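Local coordinates for flavin-dependent thymidylate synthase (Thermus thermophilus, PDB 6J61), which probably catalyses the reductive methylation of dUMP to dTMP, using methylenetetrahydrofolate as methyl donor and NADPH and its bound FAD for the reduction, at residues Phe178-Lys182 against Ala211-Phe215; Phe68-Ile74 against Leu164-Trp170; Gln20-Asp24 against Arg207-Ala211; Leu237-Glu243 against Ala259-Phe264. One frame throughout, in Å; residues are numbered along the deposited sequence.

Contact 1 of 4, residues Phe178-Lys182 against Ala211-Phe215. With FAD (flavin-adenine dinucleotide), chain N.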
# COMPACT_ATOMS: atom_id res chain seq x y z
N PHE A 178 -11.55 2.77 -10.08
CA PHE A 178 -13.00 2.84 -9.86
C PHE A 178 -13.27 3.53 -8.52
O PHE A 178 -14.21 4.31 -8.38
CB PHE A 178 -13.63 1.44 -9.83
CG PHE A 178 -13.93 0.86 -11.19
CD1 PHE A 178 -14.44 1.66 -12.19
CD2 PHE A 178 -13.75 -0.49 -11.44
CE1 PHE A 178 -14.76 1.12 -13.44
CE2 PHE A 178 -14.08 -1.04 -12.68
CZ PHE A 178 -14.58 -0.23 -13.68
N HIS A 179 -12.43 3.20 -7.54
CA HIS A 179 -12.52 3.80 -6.22
C HIS A 179 -12.39 5.32 -6.39
O HIS A 179 -13.20 6.09 -5.88
CB HIS A 179 -11.39 3.26 -5.35
CG HIS A 179 -11.41 3.78 -3.94
ND1 HIS A 179 -12.35 3.38 -3.01
CD2 HIS A 179 -10.59 4.64 -3.30
CE1 HIS A 179 -12.10 3.97 -1.86
NE2 HIS A 179 -11.04 4.75 -2.01
N PHE A 180 -11.36 5.72 -7.12
CA PHE A 180 -11.07 7.13 -7.39
C PHE A 180 -12.28 7.83 -8.02
O PHE A 180 -12.66 8.94 -7.63
CB PHE A 180 -9.87 7.23 -8.34
CG PHE A 180 -9.59 8.63 -8.83
CD1 PHE A 180 -9.03 9.58 -7.99
CD2 PHE A 180 -9.91 8.99 -10.12
CE1 PHE A 180 -8.79 10.86 -8.44
CE2 PHE A 180 -9.67 10.27 -10.58
CZ PHE A 180 -9.11 11.21 -9.73
N LEU A 181 -12.87 7.17 -9.00
CA LEU A 181 -14.01 7.71 -9.71
C LEU A 181 -15.23 7.85 -8.82
O LEU A 181 -15.93 8.85 -8.89
CB LEU A 181 -14.31 6.83 -10.91
CG LEU A 181 -13.24 6.88 -11.99
CD1 LEU A 181 -13.57 5.88 -13.10
CD2 LEU A 181 -13.15 8.28 -12.54
N LYS A 182 -15.49 6.84 -7.99
CA LYS A 182 -16.62 6.85 -7.07
C LYS A 182 -16.53 8.05 -6.13
O LYS A 182 -17.54 8.69 -5.84
CB LYS A 182 -16.65 5.56 -6.26
CG LYS A 182 -17.73 5.49 -5.18
CD LYS A 182 -19.13 5.66 -5.76
CE LYS A 182 -20.21 5.75 -4.67
NZ LYS A 182 -21.57 6.11 -5.20
N ALA A 211 -16.70 -4.06 -17.62
CA ALA A 211 -16.37 -3.71 -16.25
C ALA A 211 -17.08 -2.41 -15.89
O ALA A 211 -17.63 -2.27 -14.79
CB ALA A 211 -14.87 -3.55 -16.10
N TRP A 212 -17.05 -1.46 -16.81
CA TRP A 212 -17.69 -0.19 -16.56
C TRP A 212 -19.20 -0.37 -16.38
O TRP A 212 -19.83 0.32 -15.57
CB TRP A 212 -17.41 0.79 -17.70
CG TRP A 212 -18.18 2.06 -17.50
CD1 TRP A 212 -19.47 2.31 -17.89
CD2 TRP A 212 -17.77 3.20 -16.73
NE1 TRP A 212 -19.89 3.51 -17.39
CE2 TRP A 212 -18.87 4.08 -16.68
CE3 TRP A 212 -16.59 3.55 -16.08
CZ2 TRP A 212 -18.82 5.30 -16.00
CZ3 TRP A 212 -16.53 4.76 -15.40
CH2 TRP A 212 -17.64 5.62 -15.37
N ALA A 213 -19.79 -1.29 -17.15
CA ALA A 213 -21.22 -1.51 -17.03
C ALA A 213 -21.52 -1.93 -15.60
O ALA A 213 -22.43 -1.41 -14.97
CB ALA A 213 -21.68 -2.59 -18.00
N ALA A 214 -20.74 -2.87 -15.10
CA ALA A 214 -20.93 -3.35 -13.74
C ALA A 214 -20.72 -2.21 -12.74
O ALA A 214 -21.52 -2.02 -11.81
CB ALA A 214 -19.95 -4.49 -13.45
N PHE A 215 -19.65 -1.46 -12.93
CA PHE A 215 -19.34 -0.35 -12.04
C PHE A 215 -20.50 0.66 -12.00
O PHE A 215 -20.92 1.10 -10.94
CB PHE A 215 -18.05 0.36 -12.48
CG PHE A 215 -17.68 1.52 -11.62
CD1 PHE A 215 -17.22 1.31 -10.32
CD2 PHE A 215 -17.83 2.82 -12.08
CE1 PHE A 215 -16.93 2.40 -9.48
CE2 PHE A 215 -17.54 3.92 -11.25
CZ PHE A 215 -17.09 3.70 -9.95
PA FAD N . -6.35 5.59 -1.66
O1A FAD N . -5.34 6.56 -1.16
O2A FAD N . -6.07 5.26 -3.22
O5B FAD N . -6.22 4.24 -0.80
C5B FAD N . -7.30 3.35 -1.12
C4B FAD N . -7.36 2.31 -0.02
O4B FAD N . -6.12 1.58 0.01
C3B FAD N . -7.51 2.96 1.35
O3B FAD N . -8.86 3.21 1.72
C2B FAD N . -6.80 1.99 2.28
O2B FAD N . -7.72 0.99 2.74
C1B FAD N . -5.66 1.41 1.40
N9A FAD N . -4.35 2.09 1.61
C8A FAD N . -3.56 2.66 0.64
N7A FAD N . -2.47 3.16 1.15
C5A FAD N . -2.46 2.96 2.48
C6A FAD N . -1.57 3.27 3.55
N6A FAD N . -0.39 3.94 3.29
N1A FAD N . -1.89 2.89 4.81
C2A FAD N . -3.03 2.24 5.07
N3A FAD N . -3.91 1.93 4.10
C4A FAD N . -3.67 2.26 2.81
N1 FAD N . -8.41 14.61 3.71
C2 FAD N . -7.80 15.47 4.54
O2 FAD N . -6.59 15.38 4.68
N3 FAD N . -8.46 16.44 5.22
C4 FAD N . -9.83 16.60 5.12
O4 FAD N . -10.40 17.48 5.75
C4X FAD N . -10.57 15.67 4.22
N5 FAD N . -11.89 15.73 4.04
C5X FAD N . -12.55 14.86 3.21
C6 FAD N . -13.98 14.96 3.06
C7 FAD N . -14.66 14.09 2.22
C7M FAD N . -16.17 14.23 2.09
C8 FAD N . -13.95 13.07 1.49
C8M FAD N . -14.68 12.11 0.58
C9 FAD N . -12.55 12.95 1.62
C9A FAD N . -11.82 13.84 2.48
N10 FAD N . -10.40 13.74 2.64
C10 FAD N . -9.75 14.64 3.50
C1' FAD N . -9.58 12.72 1.92
C2' FAD N . -9.66 11.31 2.55
O2' FAD N . -9.30 11.34 3.93
C3' FAD N . -8.71 10.34 1.78
O3' FAD N . -7.34 10.74 1.99
C4' FAD N . -9.03 10.33 0.26
O4' FAD N . -10.45 10.32 0.03
C5' FAD N . -8.42 9.09 -0.40
O5' FAD N . -9.23 7.97 -0.08
P FAD N . -8.32 6.64 -0.01
O1P FAD N . -7.14 6.87 0.88
O2P FAD N . -9.23 5.47 0.58
O3P FAD N . -7.86 6.25 -1.55
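The side chains of F178 and F215 fill the space between two helical segments whose axes stay 12.3 Å apart and run in broadly the same sense, at 40°. F178 leaves its helix in the m rotamer and F215 in t, which brings their rings into an offset stack: centroids 4.2 Å apart, planes only 11° from parallel, with F178 CD1 3.3 Å from F215 CG. F215 CB also lies over the F178 ring, 3.8 Å from its centroid, a CH-pi contact. W212, in t, starts sideways but its indole swings back, so that W212 CE3 meets the edge of the F178 ring at F178 CE1 (4.0 Å), while L181 CD1 reaches the indole rim at W212 CZ3 (3.9 Å). A211 CB closes the far end, 4.1 Å from F178 CZ. M53 of helix 42-54 packs against both phenylalanines. One residue after F178, H179 turns the other way in a t rotamer, and H179 NE2 donates a hydrogen bond to FAD O2P (3.2 Å). Helix 174-184 is thus two-sided: one face packs on helix 209-220 and the other hydrogen-bonds the FAD pyrophosphate, in the FAD site that ThyX enzymes build from three subunits.

Contact 2 of 4, residues Phe68-Ile74 against Leu164-Trp170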
# COMPACT_ATOMS: atom_id res chain seq x y z
N PHE A 68 -2.02 7.56 -17.20
CA PHE A 68 -2.39 8.82 -17.82
C PHE A 68 -1.35 9.93 -17.71
O PHE A 68 -0.46 9.90 -16.85
CB PHE A 68 -3.70 9.37 -17.23
CG PHE A 68 -4.87 8.42 -17.33
CD1 PHE A 68 -5.04 7.39 -16.40
CD2 PHE A 68 -5.83 8.57 -18.33
CE1 PHE A 68 -6.14 6.54 -16.47
CE2 PHE A 68 -6.94 7.72 -18.40
CZ PHE A 68 -7.09 6.71 -17.46
N HIS A 69 -1.50 10.92 -18.59
CA HIS A 69 -0.66 12.11 -18.63
C HIS A 69 -1.69 13.18 -18.28
O HIS A 69 -2.60 13.46 -19.06
CB HIS A 69 -0.11 12.31 -20.05
CG HIS A 69 0.75 13.53 -20.22
ND1 HIS A 69 1.32 13.88 -21.42
CD2 HIS A 69 1.12 14.49 -19.33
CE1 HIS A 69 2.00 15.00 -21.27
NE2 HIS A 69 1.90 15.39 -20.02
N VAL A 70 -1.56 13.76 -17.10
CA VAL A 70 -2.52 14.76 -16.64
C VAL A 70 -1.88 16.13 -16.39
O VAL A 70 -0.80 16.23 -15.81
CB VAL A 70 -3.21 14.31 -15.32
CG1 VAL A 70 -4.37 15.25 -14.97
CG2 VAL A 70 -3.67 12.87 -15.45
N LYS A 71 -2.58 17.17 -16.83
CA LYS A 71 -2.14 18.54 -16.64
C LYS A 71 -3.26 19.18 -15.82
O LYS A 71 -4.42 19.18 -16.25
CB LYS A 71 -1.99 19.24 -18.00
CG LYS A 71 -1.46 20.66 -17.94
CD LYS A 71 -1.29 21.25 -19.32
CE LYS A 71 -0.73 22.67 -19.21
NZ LYS A 71 -0.72 23.40 -20.51
N ALA A 72 -2.93 19.71 -14.65
CA ALA A 72 -3.94 20.31 -13.80
C ALA A 72 -3.40 21.29 -12.80
O ALA A 72 -2.21 21.33 -12.52
CB ALA A 72 -4.71 19.21 -13.07
N PRO A 73 -4.29 22.11 -12.21
CA PRO A 73 -3.89 23.11 -11.21
C PRO A 73 -3.36 22.37 -9.98
O PRO A 73 -3.84 21.29 -9.63
CB PRO A 73 -5.20 23.85 -10.93
CG PRO A 73 -5.96 23.69 -12.19
CD PRO A 73 -5.71 22.26 -12.56
N ILE A 74 -2.37 22.95 -9.32
CA ILE A 74 -1.78 22.33 -8.16
C ILE A 74 -2.84 21.95 -7.12
O ILE A 74 -2.79 20.84 -6.59
CB ILE A 74 -0.70 23.25 -7.54
CG1 ILE A 74 0.52 23.27 -8.45
CG2 ILE A 74 -0.28 22.76 -6.17
CD1 ILE A 74 1.59 24.26 -8.02
N LEU A 164 -1.60 27.37 -10.18
CA LEU A 164 -0.56 27.15 -11.17
C LEU A 164 -0.81 25.76 -11.75
O LEU A 164 -1.17 24.84 -11.01
CB LEU A 164 0.82 27.18 -10.51
CG LEU A 164 1.97 27.05 -11.52
CD1 LEU A 164 2.20 28.42 -12.15
CD2 LEU A 164 3.24 26.54 -10.86
N TYR A 165 -0.64 25.59 -13.05
CA TYR A 165 -0.85 24.27 -13.64
C TYR A 165 0.38 23.42 -13.39
O TYR A 165 1.47 23.94 -13.14
CB TYR A 165 -1.10 24.39 -15.14
CG TYR A 165 -2.56 24.46 -15.50
CD1 TYR A 165 -3.32 23.30 -15.62
CD2 TYR A 165 -3.20 25.70 -15.68
CE1 TYR A 165 -4.67 23.36 -15.92
CE2 TYR A 165 -4.55 25.77 -15.98
CZ TYR A 165 -5.29 24.59 -16.10
OH TYR A 165 -6.64 24.64 -16.36
N THR A 166 0.21 22.10 -13.47
CA THR A 166 1.31 21.16 -13.27
C THR A 166 0.98 19.88 -14.04
O THR A 166 -0.18 19.60 -14.31
CB THR A 166 1.52 20.84 -11.77
OG1 THR A 166 2.56 19.87 -11.63
CG2 THR A 166 0.24 20.30 -11.16
N GLU A 167 2.00 19.12 -14.40
CA GLU A 167 1.76 17.89 -15.14
C GLU A 167 2.35 16.69 -14.44
O GLU A 167 3.33 16.82 -13.71
CB GLU A 167 2.38 17.93 -16.54
CG GLU A 167 2.01 19.11 -17.38
CD GLU A 167 2.59 18.99 -18.77
OE1 GLU A 167 2.61 20.02 -19.47
OE2 GLU A 167 3.02 17.88 -19.17
N PHE A 168 1.76 15.53 -14.71
CA PHE A 168 2.22 14.28 -14.13
C PHE A 168 1.67 13.05 -14.84
O PHE A 168 0.73 13.12 -15.62
CB PHE A 168 1.86 14.21 -12.65
CG PHE A 168 0.38 14.35 -12.37
CD1 PHE A 168 -0.19 15.61 -12.15
CD2 PHE A 168 -0.44 13.22 -12.26
CE1 PHE A 168 -1.54 15.74 -11.82
CE2 PHE A 168 -1.79 13.35 -11.93
CZ PHE A 168 -2.35 14.61 -11.71
N TYR A 169 2.30 11.91 -14.55
CA TYR A 169 1.89 10.63 -15.07
C TYR A 169 1.18 9.93 -13.92
O TYR A 169 1.71 9.87 -12.81
CB TYR A 169 3.11 9.80 -15.50
CG TYR A 169 3.43 9.92 -16.97
CD1 TYR A 169 3.36 11.16 -17.62
CD2 TYR A 169 3.80 8.80 -17.72
CE1 TYR A 169 3.65 11.27 -18.97
CE2 TYR A 169 4.10 8.90 -19.08
CZ TYR A 169 4.02 10.14 -19.70
OH TYR A 169 4.32 10.26 -21.05
N TRP A 170 -0.02 9.43 -14.17
CA TRP A 170 -0.79 8.75 -13.14
C TRP A 170 -1.01 7.31 -13.60
O TRP A 170 -1.63 7.05 -14.64
CB TRP A 170 -2.12 9.49 -12.95
CG TRP A 170 -3.03 8.95 -11.87
CD1 TRP A 170 -4.13 8.15 -12.04
CD2 TRP A 170 -2.91 9.17 -10.46
NE1 TRP A 170 -4.70 7.85 -10.82
CE2 TRP A 170 -3.97 8.46 -9.84
CE3 TRP A 170 -2.01 9.89 -9.66
CZ2 TRP A 170 -4.15 8.46 -8.45
CZ3 TRP A 170 -2.19 9.88 -8.28
CH2 TRP A 170 -3.25 9.17 -7.69
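V70 and F168 meet at the apolar centre: F168, in the p rotamer, folds its ring back across the strands so that V70 CB sits over its face, 4.0 Å from the centroid. A72 and the side chain of T166 continue this side, T166 CG2 lying 4.0 Å from I74 CG1, while T166 OG1 is hydrogen-bonded to E90. W170 CB touches V70 CG2 at 4.5 Å, and W80 packs edge-to-face on both F168 and W170. Toward the end of the ladder, P73 CG lies over the Y165 ring (4.2 Å to the centroid). The backbones are joined in antiparallel register by paired bonds at F68-W170, V70-F168 and A72-T166, such as V70 N to F168 O (2.8 Å); I74 N to L164 O (2.8 Å) extends the bonding as the first strand gives way to helix 74-80. The opposite face, with H69, K71, E167 and Y169, is more polar. There H69 NE2 donates to E167 OE2 (2.9 Å), with H69 ND1 held by R16 and E167 OE1 bonded to Y35 of the fourth subunit; Y169 OH is hydrogen-bonded to S34 O of that same subunit. This is a regular antiparallel ladder between two inner strands of the ThyX sheet, one face turned to the protein's own helices and the other meeting a neighbouring subunit.

Contact 3 of 4, residues Gln20-Asp24 against Arg207-Ala211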
# COMPACT_ATOMS: atom_id res chain seq x y z
N GLN A 20 -2.14 1.15 -21.53
CA GLN A 20 -3.18 0.36 -20.91
C GLN A 20 -2.81 -1.11 -20.96
O GLN A 20 -2.43 -1.62 -22.00
CB GLN A 20 -4.51 0.58 -21.65
CG GLN A 20 -5.73 0.03 -20.94
CD GLN A 20 -6.95 -0.11 -21.86
OE1 GLN A 20 -7.29 0.80 -22.62
NE2 GLN A 20 -7.61 -1.26 -21.77
N MET A 21 -2.91 -1.80 -19.82
CA MET A 21 -2.61 -3.22 -19.77
C MET A 21 -3.88 -4.03 -19.50
O MET A 21 -4.39 -4.04 -18.38
CB MET A 21 -1.57 -3.54 -18.68
CG MET A 21 -1.24 -5.02 -18.62
SD MET A 21 -0.06 -5.52 -17.36
CE MET A 21 -1.08 -5.46 -15.97
N GLY A 22 -4.38 -4.68 -20.54
CA GLY A 22 -5.58 -5.50 -20.40
C GLY A 22 -6.87 -4.74 -20.54
O GLY A 22 -6.91 -3.51 -20.42
N ASP A 23 -7.94 -5.49 -20.83
CA ASP A 23 -9.29 -4.93 -20.97
C ASP A 23 -10.24 -5.91 -20.27
O ASP A 23 -9.78 -6.72 -19.46
CB ASP A 23 -9.68 -4.76 -22.45
CG ASP A 23 -9.57 -6.05 -23.27
OD1 ASP A 23 -9.57 -7.17 -22.69
OD2 ASP A 23 -9.50 -5.94 -24.52
N ASP A 24 -11.53 -5.86 -20.60
CA ASP A 24 -12.52 -6.76 -19.97
C ASP A 24 -12.07 -8.22 -19.96
O ASP A 24 -12.36 -8.95 -19.01
CB ASP A 24 -13.89 -6.67 -20.67
CG ASP A 24 -14.57 -5.33 -20.48
OD1 ASP A 24 -14.54 -4.80 -19.35
OD2 ASP A 24 -15.15 -4.79 -21.46
N ARG A 207 -12.84 1.91 -23.01
CA ARG A 207 -11.82 0.85 -22.95
C ARG A 207 -12.22 -0.46 -22.24
O ARG A 207 -11.81 -1.53 -22.67
CB ARG A 207 -10.55 1.40 -22.32
CG ARG A 207 -10.23 2.83 -22.71
CD ARG A 207 -9.97 3.01 -24.18
NE ARG A 207 -8.79 2.26 -24.60
CZ ARG A 207 -8.05 2.57 -25.66
NH1 ARG A 207 -8.37 3.61 -26.42
NH2 ARG A 207 -6.99 1.84 -25.97
N VAL A 208 -12.96 -0.38 -21.13
CA VAL A 208 -13.40 -1.59 -20.45
C VAL A 208 -14.92 -1.51 -20.22
O VAL A 208 -15.40 -1.54 -19.09
CB VAL A 208 -12.68 -1.82 -19.09
CG1 VAL A 208 -11.31 -2.39 -19.35
CG2 VAL A 208 -12.57 -0.51 -18.30
N PRO A 209 -15.69 -1.43 -21.33
CA PRO A 209 -17.16 -1.34 -21.28
C PRO A 209 -17.91 -2.34 -20.39
O PRO A 209 -18.90 -1.97 -19.75
CB PRO A 209 -17.56 -1.41 -22.76
CG PRO A 209 -16.42 -2.16 -23.40
CD PRO A 209 -15.22 -1.55 -22.72
N LEU A 210 -17.48 -3.59 -20.34
CA LEU A 210 -18.19 -4.53 -19.48
C LEU A 210 -17.97 -4.16 -18.02
O LEU A 210 -18.92 -3.96 -17.26
CB LEU A 210 -17.76 -5.98 -19.74
CG LEU A 210 -18.08 -6.56 -21.12
CD1 LEU A 210 -17.80 -8.06 -21.11
CD2 LEU A 210 -19.53 -6.28 -21.49
N ALA A 211 -16.70 -4.06 -17.62
CA ALA A 211 -16.37 -3.71 -16.25
C ALA A 211 -17.08 -2.41 -15.89
O ALA A 211 -17.63 -2.27 -14.79
CB ALA A 211 -14.87 -3.55 -16.10
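Both segments are turning points of the backbone. In Q20-D24 a strand ends at M21, G22 takes phi/psi of 85/161°, where a CB would collide with the carbonyl O of M21, and D23 is the N-cap of helix 24-32, its OD1 bonded to the amide of R25. In R207-A211 the chain leaves one helix and enters the next, with V208 out of helical geometry (-129/61°) at the N-cap position. The valine side chain offers no acceptor for the amides of the new helix; D24 supplies one from across the gap. D24 OD2 accepts L210 N and D24 OD1 accepts A211 N, both at 2.9 Å, a two-pronged grip on the helix start where P209 N has no hydrogen to give. Farther out, R207 NE donates to Q20 OE1 (2.9 Å), and Q20 NE2 is itself tied to G22 O (2.7 Å), so the glutamine amide is held within its own segment by one end and reaches R207 with the other. V208 CG1 packs on D23 CA at 3.6 Å. Around this junction, F66 of strand 65-73 lies against Q20 and R207, I49 of helix 42-54 covers D24 and L210, and L174 of helix 174-184 touches V208 and A211.

Contact 4 of 4, residues Leu237-Glu243 against Ala259-Phe264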
# COMPACT_ATOMS: atom_id res chain seq x y z
N LEU A 237 -42.01 -3.38 3.73
CA LEU A 237 -42.12 -4.35 2.64
C LEU A 237 -41.89 -5.79 3.08
O LEU A 237 -41.21 -6.05 4.07
CB LEU A 237 -41.10 -4.02 1.56
CG LEU A 237 -40.99 -2.58 1.07
CD1 LEU A 237 -39.68 -2.40 0.33
CD2 LEU A 237 -42.18 -2.24 0.18
N THR A 238 -42.46 -6.72 2.32
CA THR A 238 -42.30 -8.15 2.59
C THR A 238 -41.45 -8.70 1.45
O THR A 238 -41.38 -8.10 0.38
CB THR A 238 -43.64 -8.91 2.58
OG1 THR A 238 -44.27 -8.75 1.31
CG2 THR A 238 -44.56 -8.39 3.68
N PRO A 239 -40.80 -9.85 1.67
CA PRO A 239 -39.96 -10.48 0.64
C PRO A 239 -40.65 -10.58 -0.72
O PRO A 239 -40.19 -10.00 -1.70
CB PRO A 239 -39.66 -11.84 1.26
CG PRO A 239 -39.53 -11.50 2.72
CD PRO A 239 -40.73 -10.60 2.93
N GLU A 240 -41.76 -11.31 -0.75
CA GLU A 240 -42.56 -11.52 -1.95
C GLU A 240 -42.78 -10.23 -2.75
O GLU A 240 -42.56 -10.19 -3.96
CB GLU A 240 -43.91 -12.12 -1.55
CG GLU A 240 -44.98 -12.14 -2.64
CD GLU A 240 -44.80 -13.26 -3.65
OE1 GLU A 240 -45.57 -13.30 -4.64
OE2 GLU A 240 -43.90 -14.11 -3.45
N VAL A 241 -43.22 -9.18 -2.06
CA VAL A 241 -43.50 -7.89 -2.70
C VAL A 241 -42.25 -7.31 -3.35
O VAL A 241 -42.28 -6.89 -4.52
CB VAL A 241 -44.03 -6.87 -1.66
CG1 VAL A 241 -44.30 -5.53 -2.33
CG2 VAL A 241 -45.29 -7.41 -1.01
N TYR A 242 -41.16 -7.28 -2.60
CA TYR A 242 -39.89 -6.74 -3.07
C TYR A 242 -39.45 -7.52 -4.29
O TYR A 242 -39.11 -6.93 -5.32
CB TYR A 242 -38.82 -6.86 -1.96
CG TYR A 242 -37.54 -6.07 -2.22
CD1 TYR A 242 -37.58 -4.83 -2.84
CD2 TYR A 242 -36.30 -6.56 -1.81
CE1 TYR A 242 -36.42 -4.09 -3.06
CE2 TYR A 242 -35.13 -5.83 -2.03
CZ TYR A 242 -35.20 -4.60 -2.65
OH TYR A 242 -34.05 -3.88 -2.88
N GLU A 243 -39.50 -8.84 -4.18
CA GLU A 243 -39.11 -9.72 -5.27
C GLU A 243 -39.85 -9.41 -6.57
O GLU A 243 -39.22 -9.20 -7.60
CB GLU A 243 -39.35 -11.16 -4.87
CG GLU A 243 -38.97 -12.15 -5.94
CD GLU A 243 -39.38 -13.55 -5.57
OE1 GLU A 243 -40.59 -13.76 -5.30
OE2 GLU A 243 -38.50 -14.43 -5.53
N ALA A 259 -30.26 -9.62 -3.87
CA ALA A 259 -30.93 -8.35 -3.60
C ALA A 259 -31.89 -8.49 -2.43
O ALA A 259 -32.05 -7.58 -1.61
CB ALA A 259 -31.68 -7.86 -4.84
N LEU A 260 -32.55 -9.64 -2.35
CA LEU A 260 -33.49 -9.89 -1.28
C LEU A 260 -32.69 -10.16 -0.00
O LEU A 260 -33.02 -9.62 1.06
CB LEU A 260 -34.35 -11.11 -1.60
CG LEU A 260 -35.34 -11.00 -2.75
CD1 LEU A 260 -36.03 -12.34 -2.96
CD2 LEU A 260 -36.36 -9.92 -2.46
N GLU A 261 -31.65 -10.97 -0.12
CA GLU A 261 -30.82 -11.31 1.03
C GLU A 261 -30.09 -10.10 1.60
O GLU A 261 -29.54 -10.15 2.70
CB GLU A 261 -29.82 -12.42 0.66
CG GLU A 261 -30.49 -13.73 0.23
CD GLU A 261 -29.51 -14.89 -0.01
OE1 GLU A 261 -28.61 -14.75 -0.87
OE2 GLU A 261 -29.64 -15.94 0.65
N LYS A 262 -30.11 -8.99 0.86
CA LYS A 262 -29.47 -7.76 1.32
C LYS A 262 -30.38 -7.02 2.28
O LYS A 262 -29.91 -6.29 3.15
CB LYS A 262 -29.17 -6.83 0.14
CG LYS A 262 -28.07 -7.28 -0.80
CD LYS A 262 -27.88 -6.19 -1.86
CE LYS A 262 -26.83 -6.53 -2.89
NZ LYS A 262 -26.77 -5.41 -3.85
N VAL A 263 -31.68 -7.19 2.10
CA VAL A 263 -32.68 -6.53 2.92
C VAL A 263 -33.24 -7.42 4.03
O VAL A 263 -33.52 -6.96 5.14
CB VAL A 263 -33.87 -6.04 2.04
CG1 VAL A 263 -35.07 -5.67 2.91
CG2 VAL A 263 -33.43 -4.84 1.21
N PHE A 264 -33.38 -8.71 3.74
CA PHE A 264 -33.96 -9.64 4.69
C PHE A 264 -33.05 -10.75 5.21
O PHE A 264 -33.01 -11.02 6.40
CB PHE A 264 -35.21 -10.26 4.07
CG PHE A 264 -36.28 -9.27 3.73
CD1 PHE A 264 -37.02 -8.66 4.74
CD2 PHE A 264 -36.55 -8.94 2.41
CE1 PHE A 264 -38.03 -7.74 4.43
CE2 PHE A 264 -37.55 -8.03 2.09
CZ PHE A 264 -38.29 -7.43 3.11
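This is an apolar packing contact between two consecutive helices, 239-249 and 253-263, at the C-terminal end of the modelled chain, its centre about 32 Å from the centre of the chain and away from the annotated sites. It is consistent with belonging to the extra C-terminal domain for which this enzyme is known. The helix segments run in roughly opposite senses, at 139° with axes 10.4 Å apart, as in a helical hairpin. Y242 points its ring, in the t rotamer, at the second helix: Y242 CD2 is 3.4 Å from L260 CD2, Y242 CE2 is 3.8 Å from V263 CG2, and A259 O lies at the ring edge, 3.6 Å from Y242 CE2. L260 starts sideways but its end leans across, with L260 CD2 also 3.7 Å from E243 N. F264 then reaches back to the start of the first helix, where P239 CG sits over its ring, 3.9 Å from the centroid and 10° off the normal, and L237 O approaches its edge at F264 CZ (3.4 Å). L233 of helix 227-236 packs on V263, while in the second subunit L225 touches Y242 and E229 forms a salt bridge with K262. Across the two segments themselves the interaction is CH-pi and van der Waals contact without hydrogen bonds, so the fit of Y242, L260, P239 and F264 carries the pairing, and polar ties lie at its margins.

In the fold
Contacts 1 and 2 are buried; contacts 3 and 4 are only partly so. Contacts 1 and 3 share A211 and helix 209-220: contact 3 secures the start of that helix through its amides, and contact 1 packs its next turn by stacked rings. Contact 2 precedes contact 1 along the chain, strand 165-173 running into helix 174-184, and is joined mainly by backbone hydrogen bonds. It reaches the same sheet as contact 3, since strands 65-73 and 13-21 are neighbours, and both touch the fourth subunit. Contact 4 stands apart, its centre about 47 Å from that of contact 2; like contact 1 it pairs helices through apolar side chains, but nearer the surface and beside the second subunit.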